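Local coordinates for malonyl CoA reductase (malonate semialdehyde-forming) (Sulfolobus tokodaii, PDB 2EP5), which probably interconverts malonyl-CoA and malonate semialdehyde with NADP(H), as a member of the aspartate-semialdehyde dehydrogenase family, at residues V33-S38 with L65-T70; P118-E123 with I144-P149; G203-I208 with T232-R237; T279-P284 with S304-T309. One frame throughout, in Å; residues are numbered along the deposited sequence.

Contact 1: V33-S38 with L65-T70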
# COMPACT_ATOMS: atom_id res chain seq x y z
N VAL A 33 17.71 28.59 -18.37
CA VAL A 33 19.14 28.58 -18.66
C VAL A 33 20.00 28.28 -17.45
O VAL A 33 21.20 28.06 -17.60
CB VAL A 33 19.58 29.93 -19.26
CG1 VAL A 33 18.75 30.25 -20.49
CG2 VAL A 33 19.44 31.03 -18.21
N LYS A 34 19.40 28.28 -16.27
CA LYS A 34 20.14 28.01 -15.04
C LYS A 34 19.32 27.32 -13.96
O LYS A 34 18.20 27.72 -13.65
CB LYS A 34 20.74 29.31 -14.47
CG LYS A 34 21.91 29.87 -15.26
CD LYS A 34 22.37 31.20 -14.71
CE LYS A 34 23.61 31.66 -15.45
NZ LYS A 34 24.13 32.93 -14.89
N VAL A 35 19.91 26.27 -13.39
CA VAL A 35 19.27 25.52 -12.32
C VAL A 35 20.24 25.54 -11.16
O VAL A 35 21.46 25.47 -11.35
CB VAL A 35 18.98 24.06 -12.73
CG1 VAL A 35 17.90 24.02 -13.79
CG2 VAL A 35 20.25 23.40 -13.26
N SER A 36 19.68 25.64 -9.96
CA SER A 36 20.48 25.69 -8.75
C SER A 36 20.09 24.56 -7.83
O SER A 36 18.98 24.04 -7.89
CB SER A 36 20.25 27.04 -8.06
OG SER A 36 21.03 27.16 -6.88
N ALA A 37 21.04 24.16 -6.98
CA ALA A 37 20.83 23.09 -6.02
C ALA A 37 21.78 23.33 -4.86
O ALA A 37 22.35 24.42 -4.74
CB ALA A 37 21.11 21.74 -6.67
N SER A 38 21.97 22.31 -4.03
CA SER A 38 22.86 22.42 -2.88
C SER A 38 24.29 22.73 -3.33
O SER A 38 24.69 22.38 -4.45
CB SER A 38 22.83 21.13 -2.06
OG SER A 38 23.38 20.05 -2.80
N LEU A 65 22.58 21.40 -18.25
CA LEU A 65 22.60 22.71 -17.60
C LEU A 65 23.47 22.62 -16.35
O LEU A 65 23.28 21.75 -15.50
CB LEU A 65 21.18 23.15 -17.22
CG LEU A 65 20.20 23.41 -18.37
CD1 LEU A 65 18.83 23.77 -17.82
CD2 LEU A 65 20.74 24.55 -19.24
N PRO A 66 24.43 23.54 -16.21
CA PRO A 66 25.32 23.53 -15.04
C PRO A 66 24.61 24.02 -13.79
O PRO A 66 23.76 24.91 -13.86
CB PRO A 66 26.45 24.45 -15.47
CG PRO A 66 25.69 25.53 -16.22
CD PRO A 66 24.68 24.73 -17.05
N ILE A 67 24.95 23.43 -12.64
CA ILE A 67 24.36 23.83 -11.37
C ILE A 67 25.09 25.08 -10.88
O ILE A 67 26.32 25.10 -10.79
CB ILE A 67 24.48 22.72 -10.29
CG1 ILE A 67 23.83 21.41 -10.77
CG2 ILE A 67 23.81 23.18 -9.00
CD1 ILE A 67 22.34 21.50 -10.98
N VAL A 68 24.33 26.12 -10.57
CA VAL A 68 24.91 27.36 -10.07
C VAL A 68 24.49 27.58 -8.62
O VAL A 68 23.59 26.91 -8.11
CB VAL A 68 24.46 28.56 -10.93
CG1 VAL A 68 24.95 28.38 -12.37
CG2 VAL A 68 22.94 28.69 -10.91
N SER A 69 25.16 28.53 -7.97
CA SER A 69 24.84 28.84 -6.58
C SER A 69 23.54 29.62 -6.53
O SER A 69 22.98 30.00 -7.57
CB SER A 69 25.94 29.68 -5.95
OG SER A 69 25.83 31.03 -6.37
N THR A 70 23.07 29.88 -5.32
CA THR A 70 21.85 30.63 -5.10
C THR A 70 22.16 32.13 -4.94
O THR A 70 21.27 32.92 -4.64
CB THR A 70 21.13 30.12 -3.83
OG1 THR A 70 22.03 30.18 -2.71
CG2 THR A 70 20.69 28.69 -4.01

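Contact 2: P118-E123 with I144-P149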
# COMPACT_ATOMS: atom_id res chain seq x y z
N PRO A 118 2.74 40.18 -3.13
CA PRO A 118 1.55 39.52 -3.68
C PRO A 118 1.64 38.00 -3.53
O PRO A 118 2.71 37.42 -3.77
CB PRO A 118 1.56 39.94 -5.15
CG PRO A 118 2.54 41.11 -5.22
CD PRO A 118 3.57 40.74 -4.21
N LEU A 119 0.54 37.37 -3.12
CA LEU A 119 0.48 35.91 -2.99
C LEU A 119 -0.44 35.52 -4.14
O LEU A 119 -1.65 35.71 -4.07
CB LEU A 119 -0.12 35.50 -1.64
CG LEU A 119 -0.06 34.01 -1.29
CD1 LEU A 119 1.39 33.51 -1.36
CD2 LEU A 119 -0.64 33.80 0.10
N ILE A 120 0.15 34.99 -5.20
CA ILE A 120 -0.63 34.68 -6.38
C ILE A 120 -1.04 33.26 -6.74
O ILE A 120 -0.28 32.31 -6.61
CB ILE A 120 0.06 35.26 -7.65
CG1 ILE A 120 0.33 36.76 -7.45
CG2 ILE A 120 -0.83 35.06 -8.88
CD1 ILE A 120 -0.91 37.59 -7.19
N ASN A 121 -2.29 33.18 -7.19
CA ASN A 121 -2.91 31.98 -7.72
C ASN A 121 -3.63 32.67 -8.87
O ASN A 121 -4.75 33.18 -8.71
CB ASN A 121 -3.91 31.35 -6.74
CG ASN A 121 -4.35 29.96 -7.20
OD1 ASN A 121 -4.02 29.54 -8.31
ND2 ASN A 121 -5.11 29.25 -6.36
N PRO A 122 -2.98 32.71 -10.05
CA PRO A 122 -3.45 33.34 -11.30
C PRO A 122 -4.95 33.62 -11.45
O PRO A 122 -5.37 34.77 -11.39
CB PRO A 122 -2.91 32.39 -12.36
CG PRO A 122 -1.59 32.00 -11.79
CD PRO A 122 -1.94 31.71 -10.34
N GLU A 123 -5.74 32.58 -11.64
CA GLU A 123 -7.18 32.73 -11.81
C GLU A 123 -7.86 33.46 -10.66
O GLU A 123 -8.78 34.25 -10.87
CB GLU A 123 -7.84 31.35 -11.99
CG GLU A 123 -7.50 30.62 -13.28
CD GLU A 123 -6.22 29.80 -13.20
OE1 GLU A 123 -5.38 30.07 -12.32
OE2 GLU A 123 -6.05 28.88 -14.02
N ILE A 144 12.20 42.68 -7.11
CA ILE A 144 10.78 42.36 -7.05
C ILE A 144 10.57 40.95 -6.49
O ILE A 144 11.27 40.01 -6.86
CB ILE A 144 10.16 42.41 -8.47
CG1 ILE A 144 10.11 43.85 -8.98
CG2 ILE A 144 8.78 41.77 -8.45
CD1 ILE A 144 9.32 44.81 -8.10
N LEU A 145 9.61 40.81 -5.58
CA LEU A 145 9.30 39.51 -4.99
C LEU A 145 7.82 39.20 -5.09
O LEU A 145 6.96 40.02 -4.71
CB LEU A 145 9.74 39.46 -3.52
CG LEU A 145 9.47 38.11 -2.84
CD1 LEU A 145 10.25 37.02 -3.55
CD2 LEU A 145 9.87 38.16 -1.39
N VAL A 146 7.51 38.02 -5.62
CA VAL A 146 6.14 37.55 -5.76
C VAL A 146 6.07 36.16 -5.14
O VAL A 146 7.02 35.37 -5.24
CB VAL A 146 5.71 37.47 -7.26
CG1 VAL A 146 4.28 36.95 -7.36
CG2 VAL A 146 5.82 38.85 -7.91
N LYS A 147 4.97 35.84 -4.49
CA LYS A 147 4.85 34.54 -3.86
C LYS A 147 3.65 33.74 -4.32
O LYS A 147 2.68 34.29 -4.84
CB LYS A 147 4.81 34.72 -2.34
CG LYS A 147 6.17 34.99 -1.72
CD LYS A 147 7.03 33.73 -1.72
CE LYS A 147 8.45 34.01 -1.26
NZ LYS A 147 9.17 32.76 -0.90
N ASN A 148 3.75 32.43 -4.15
CA ASN A 148 2.68 31.51 -4.50
C ASN A 148 2.31 30.84 -3.19
O ASN A 148 3.17 30.61 -2.34
CB ASN A 148 3.16 30.49 -5.53
CG ASN A 148 3.39 31.12 -6.89
OD1 ASN A 148 4.50 31.09 -7.42
ND2 ASN A 148 2.34 31.69 -7.45
N PRO A 149 1.03 30.50 -3.00
CA PRO A 149 0.61 29.87 -1.76
C PRO A 149 0.89 28.39 -1.56
O PRO A 149 1.34 27.68 -2.47
CB PRO A 149 -0.90 30.15 -1.74
CG PRO A 149 -1.25 30.03 -3.20
CD PRO A 149 -0.12 30.79 -3.88

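Contact 3: G203-I208 with T232-R237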
# COMPACT_ATOMS: atom_id res chain seq x y z
N GLY A 203 2.04 22.84 10.96
CA GLY A 203 1.85 24.15 10.35
C GLY A 203 0.94 24.27 9.14
O GLY A 203 0.68 25.39 8.68
N GLU A 204 0.45 23.15 8.63
CA GLU A 204 -0.41 23.16 7.46
C GLU A 204 -1.75 23.85 7.67
O GLU A 204 -2.21 24.59 6.81
CB GLU A 204 -0.67 21.73 6.98
CG GLU A 204 -1.21 21.64 5.55
CD GLU A 204 -0.15 21.94 4.50
OE1 GLU A 204 1.00 22.29 4.89
OE2 GLU A 204 -0.46 21.83 3.29
N GLU A 205 -2.38 23.59 8.81
CA GLU A 205 -3.70 24.16 9.09
C GLU A 205 -3.71 25.68 9.22
O GLU A 205 -4.61 26.34 8.71
CB GLU A 205 -4.29 23.48 10.33
CG GLU A 205 -4.46 21.98 10.09
CD GLU A 205 -4.60 21.15 11.35
OE1 GLU A 205 -3.88 21.40 12.33
OE2 GLU A 205 -5.43 20.22 11.33
N ASP A 206 -2.70 26.24 9.87
CA ASP A 206 -2.62 27.67 10.04
C ASP A 206 -2.32 28.36 8.70
O ASP A 206 -2.89 29.41 8.40
CB ASP A 206 -1.54 28.01 11.07
CG ASP A 206 -1.60 29.46 11.51
OD1 ASP A 206 -2.69 29.90 11.95
OD2 ASP A 206 -0.56 30.15 11.42
N LYS A 207 -1.42 27.77 7.91
CA LYS A 207 -1.08 28.33 6.60
C LYS A 207 -2.28 28.34 5.66
O LYS A 207 -2.47 29.28 4.89
CB LYS A 207 0.04 27.51 5.95
CG LYS A 207 1.40 27.64 6.60
CD LYS A 207 2.40 26.72 5.93
CE LYS A 207 3.74 26.75 6.64
NZ LYS A 207 4.65 25.69 6.11
N ILE A 208 -3.10 27.29 5.73
CA ILE A 208 -4.27 27.20 4.87
C ILE A 208 -5.25 28.32 5.18
O ILE A 208 -5.62 29.09 4.30
CB ILE A 208 -4.98 25.83 5.03
CG1 ILE A 208 -4.12 24.73 4.41
CG2 ILE A 208 -6.37 25.88 4.38
CD1 ILE A 208 -4.73 23.35 4.49
N THR A 232 -11.81 26.76 9.98
CA THR A 232 -11.16 25.83 10.89
C THR A 232 -10.80 24.61 10.02
O THR A 232 -11.67 24.00 9.40
CB THR A 232 -12.09 25.43 12.06
OG1 THR A 232 -12.28 26.56 12.91
CG2 THR A 232 -11.50 24.30 12.87
N VAL A 233 -9.52 24.27 9.97
CA VAL A 233 -9.12 23.16 9.13
C VAL A 233 -8.36 22.06 9.83
O VAL A 233 -7.61 22.30 10.78
CB VAL A 233 -8.32 23.68 7.88
CG1 VAL A 233 -8.09 25.19 8.01
CG2 VAL A 233 -7.01 22.95 7.72
N THR A 234 -8.57 20.85 9.34
CA THR A 234 -7.92 19.66 9.87
C THR A 234 -7.21 18.99 8.69
O THR A 234 -7.86 18.50 7.76
CB THR A 234 -8.96 18.70 10.47
OG1 THR A 234 -9.75 19.41 11.43
CG2 THR A 234 -8.29 17.51 11.15
N SER A 235 -5.88 19.00 8.72
CA SER A 235 -5.09 18.41 7.64
C SER A 235 -4.57 17.03 7.99
O SER A 235 -3.86 16.84 8.98
CB SER A 235 -3.93 19.33 7.27
OG SER A 235 -4.39 20.61 6.90
N ILE A 236 -4.92 16.06 7.15
CA ILE A 236 -4.55 14.68 7.37
C ILE A 236 -3.69 14.11 6.25
O ILE A 236 -3.90 14.41 5.08
CB ILE A 236 -5.83 13.82 7.51
CG1 ILE A 236 -6.62 14.31 8.73
CG2 ILE A 236 -5.48 12.36 7.64
CD1 ILE A 236 -7.99 13.71 8.85
N ARG A 237 -2.71 13.29 6.63
CA ARG A 237 -1.83 12.66 5.66
C ARG A 237 -2.35 11.26 5.38
O ARG A 237 -2.62 10.50 6.30
CB ARG A 237 -0.41 12.57 6.20
CG ARG A 237 0.62 12.09 5.18
CD ARG A 237 1.74 13.10 5.06
NE ARG A 237 1.48 14.13 4.05
CZ ARG A 237 2.05 15.32 4.04
NH1 ARG A 237 2.92 15.66 4.99
NH2 ARG A 237 1.77 16.19 3.08

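Contact 4: T279-P284 with S304-T309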
# COMPACT_ATOMS: atom_id res chain seq x y z
N THR A 279 0.32 27.85 -19.84
CA THR A 279 0.14 26.97 -18.69
C THR A 279 -1.26 27.03 -18.06
O THR A 279 -1.53 26.34 -17.07
CB THR A 279 1.21 27.27 -17.63
OG1 THR A 279 2.50 27.15 -18.25
CG2 THR A 279 1.13 26.28 -16.46
N ALA A 280 -2.14 27.84 -18.63
CA ALA A 280 -3.51 27.97 -18.12
C ALA A 280 -4.43 26.90 -18.69
O ALA A 280 -4.54 26.74 -19.90
CB ALA A 280 -4.06 29.34 -18.46
N PRO A 281 -5.13 26.15 -17.82
CA PRO A 281 -6.03 25.11 -18.32
C PRO A 281 -7.28 25.76 -18.92
O PRO A 281 -7.60 26.89 -18.56
CB PRO A 281 -6.36 24.31 -17.06
CG PRO A 281 -6.40 25.38 -16.01
CD PRO A 281 -5.17 26.23 -16.35
N LYS A 282 -7.96 25.07 -19.83
CA LYS A 282 -9.17 25.62 -20.45
C LYS A 282 -10.29 25.82 -19.43
O LYS A 282 -11.05 26.79 -19.50
CB LYS A 282 -9.67 24.72 -21.57
CG LYS A 282 -9.28 25.13 -22.98
CD LYS A 282 -7.84 24.76 -23.31
CE LYS A 282 -7.59 24.82 -24.83
NZ LYS A 282 -8.46 23.85 -25.58
N GLN A 283 -10.41 24.89 -18.49
CA GLN A 283 -11.44 24.97 -17.44
C GLN A 283 -10.74 24.68 -16.11
O GLN A 283 -10.58 23.52 -15.73
CB GLN A 283 -12.55 23.95 -17.69
CG GLN A 283 -13.83 24.28 -16.92
CD GLN A 283 -14.93 23.23 -17.09
OE1 GLN A 283 -15.26 22.82 -18.21
NE2 GLN A 283 -15.51 22.81 -15.97
N PRO A 284 -10.33 25.73 -15.38
CA PRO A 284 -9.64 25.58 -14.09
C PRO A 284 -10.39 24.76 -13.05
O PRO A 284 -9.79 24.21 -12.13
CB PRO A 284 -9.40 27.02 -13.66
CG PRO A 284 -10.56 27.74 -14.25
CD PRO A 284 -10.65 27.14 -15.63
N SER A 304 -3.44 18.30 -17.35
CA SER A 304 -2.03 18.35 -16.97
C SER A 304 -1.80 18.63 -15.50
O SER A 304 -0.67 18.89 -15.08
CB SER A 304 -1.31 19.39 -17.82
OG SER A 304 -1.56 19.15 -19.19
N GLY A 305 -2.87 18.58 -14.70
CA GLY A 305 -2.73 18.83 -13.28
C GLY A 305 -2.92 20.29 -12.90
O GLY A 305 -2.56 20.69 -11.79
N MET A 306 -3.46 21.08 -13.81
CA MET A 306 -3.70 22.50 -13.55
C MET A 306 -5.16 22.76 -13.21
O MET A 306 -5.51 23.84 -12.75
CB MET A 306 -3.30 23.35 -14.76
CG MET A 306 -1.82 23.66 -14.80
SD MET A 306 -1.28 24.37 -13.23
CE MET A 306 -1.87 26.05 -13.40
N ALA A 307 -6.01 21.77 -13.44
CA ALA A 307 -7.42 21.91 -13.15
C ALA A 307 -7.77 21.14 -11.88
O ALA A 307 -7.21 20.07 -11.62
CB ALA A 307 -8.25 21.39 -14.33
N VAL A 308 -8.67 21.69 -11.07
CA VAL A 308 -9.09 21.02 -9.85
C VAL A 308 -10.45 20.38 -10.16
O VAL A 308 -11.22 20.89 -10.97
CB VAL A 308 -9.26 21.99 -8.68
CG1 VAL A 308 -7.94 22.66 -8.37
CG2 VAL A 308 -10.34 23.02 -9.01
N THR A 309 -10.74 19.26 -9.51
CA THR A 309 -12.00 18.59 -9.75
C THR A 309 -12.86 18.64 -8.50
O THR A 309 -12.41 18.27 -7.41
CB THR A 309 -11.77 17.12 -10.14
OG1 THR A 309 -10.86 17.07 -11.25
CG2 THR A 309 -13.08 16.46 -10.53

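Contact 1: V33-S38 with L65-T70
Val33 starts the first segment with its side chain turned away from residues 65-70; it is its carbonyl O that lies against Leu65 CD2. At Lys34 the chain runs out past Val68 and its NZ is taken by the backbone O of Asp74. Val35 does the most. Its CG1 faces Leu65 CD1, while CG2, in the crowded position between backbone N and carbonyl carbon, meets Ile67 CD1 obliquely at 3.6 Å. Val35 O receives the N-H of Val68 at 3.0 Å, in the carbonyl plane and fairly straight (162° at the hydrogen), and Ile67 CA adds a CA-H...O contact to the same oxygen. Ser36 puts its side chain on the other face: with OG anti to the backbone N (chi1 -179°), the hydroxyl donates to Val68 O at 2.9 Å from above the carbonyl plane, beside Thr70 CG2. Ala37 CB then closes on Ile67 CG2 at 3.8 Å. Strand 67-68 is the outermost strand, within this chain, of the parallel sheet in the Rossmann-type NAD-binding domain, next to strand 30-36. With one backbone bond and one serine hydroxyl across the segments, much of the hold on this short, weakly bonded strand probably comes from aliphatic packing.

Contact 2: P118-E123 with I144-P149
Three hydrogen bonds tie residues 118-123 to the end of strand 144-147 and the residue after it; the strand is an outermost one, within this chain, of the parallel sheet in the Rossmann-type NAD-binding domain. The shortest runs from Ile120 N to Lys147 O at 2.6 Å, in the carbonyl plane. Lys147 N answers by donating to Pro118 O at 2.8 Å, nearly along the C=O axis, so Leu119 sits opposite Lys147 in a single bridge. The third is a side-chain bond: Asn148 ND2 reaches Ile120 O at 2.8 Å, with that oxygen in the amide plane but the nitrogen standing above the carbonyl plane. CG of Asn148 lies anti to the carbonyl carbon (chi1 -70°), and the amide is also held by the hydroxyls of Thr337 and Thr340, which should fix its rotation. An alanine at Asn148 would probably loosen the grip on the Ile120 carbonyl and lose the hydrogen bonds to Thr337 and Thr340 of helix 334-347, since the whole amide would be gone. Lys147 bends away at chi2 to a salt bridge with Glu94. Packing fills in around these bonds. Ile120 CG1 crosses Val146 CG1 obliquely at 4.0 Å, and Pro118 CD rests on Leu145 O. Pro149, whose side chain is about 8 Å from that of the predicted nucleophile Cys151, is met by Leu119 from one segment and by helix 204-215 beyond it. Leu119, with CG anti to the backbone N (chi1 -171°), brings CD1 to 3.4 Å from Pro149 N.

Contact 3: G203-I208 with T232-R237
Here the first turn of helix 204-215 packs on strand 230-237, at one end, within this chain, of the mixed sheet in the dimerisation domain, beside the predicted catalytic pair Cys151 and His244. The segment axes approach to 7.8 Å and cross at 135°, and Gly203 is the N-cap residue of the helix. Glu205 carries the contact. Its CG is anti to the carbonyl carbon (chi1 -61°) and the chain runs on extended, laying CB and CG along Val233, with CG 3.6 Å from Val233 CG2. At the tip, OE2 accepts the N-H of Ser235 at 2.9 Å, from above the carboxylate plane. The same oxygen forms a salt bridge with Arg312 of the second subunit, which would offset its closeness to Val233 O, another acceptor 3.1 Å away. A glutamine at Glu205 would probably weaken both that link across the subunit interface and the hold on the Ser235 amide, the negative charge being lost. Glu204 bends at chi2 in a different direction: OE2 is gripped by Asn150, Thr152 and Gln178, and its side chain comes about 5 Å from those of both Cys151 and His244, so it joins the helix start to the shell around the active site. Only its aliphatic part meets the strand, CG lying 3.6 Å from Ser235 OG, a hydroxyl hydrogen-bonded to Thr176. One turn on, Ile208 crosses Val233 obliquely, its CD1 4.0 Å from Val233 CG2 and 3.7 Å from Ser235 OG.

Contact 4: T279-P284 with S304-T309
Met306 is the side chain to follow. CB lies against the ring of Pro281, 3.8 Å from its CD and nearly as close to its CB and CG, and the two side chains cross at about a right angle. CG, anti to the carbonyl carbon (chi1 -83°), comes to 3.5 Å from Thr279 O. Bends at chi2 and chi3 then fold the thioether back, so that the methyl CE returns to the same carbonyl, 3.7 Å from Thr279 O. Outside the two segments Val330 and Leu339 also pack on this methionine. Its backbone O lies by Pro281 CG and accepts a hydrogen bond from Arg331. Further along, Ala307 CB sits 3.5 Å from Gln283 O. The one hydrogen bond across the segments follows: Val308 N donates to Pro284 O at 3.0 Å, nearly straight at 169° but from above the carbonyl plane, and Val308 CG2 leans on the same oxygen. Pro284 immediately precedes strand 285-287, and Val308 starts strand 308-316. This bond therefore stands at the point where two parallel neighbours begin to pair, at one border, within this chain, of the mixed sheet in the semialdehyde dehydrogenase dimerisation domain.

Contacts 1 and 2 belong to opposite borders of one parallel sheet, their centres 23 Å apart; contacts 3 and 4 likewise sit at the two ends of the mixed sheet. Contact 1 is the most peripheral and only partly buried, whereas the other three are buried. Their chemistry follows place: contact 2 relies on backbone bonds and an amide, contact 4 mainly on proline and methionine packing, and contact 3, alone of the four touched by another subunit, on a carboxylate shared with that subunit. Helix 204-215 reaches both contacts 2 and 3. Contacts 2 and 4 touch directly, Glu123 OE2 lying 3.6 Å from Pro281 CD, and both also meet helix 334-347.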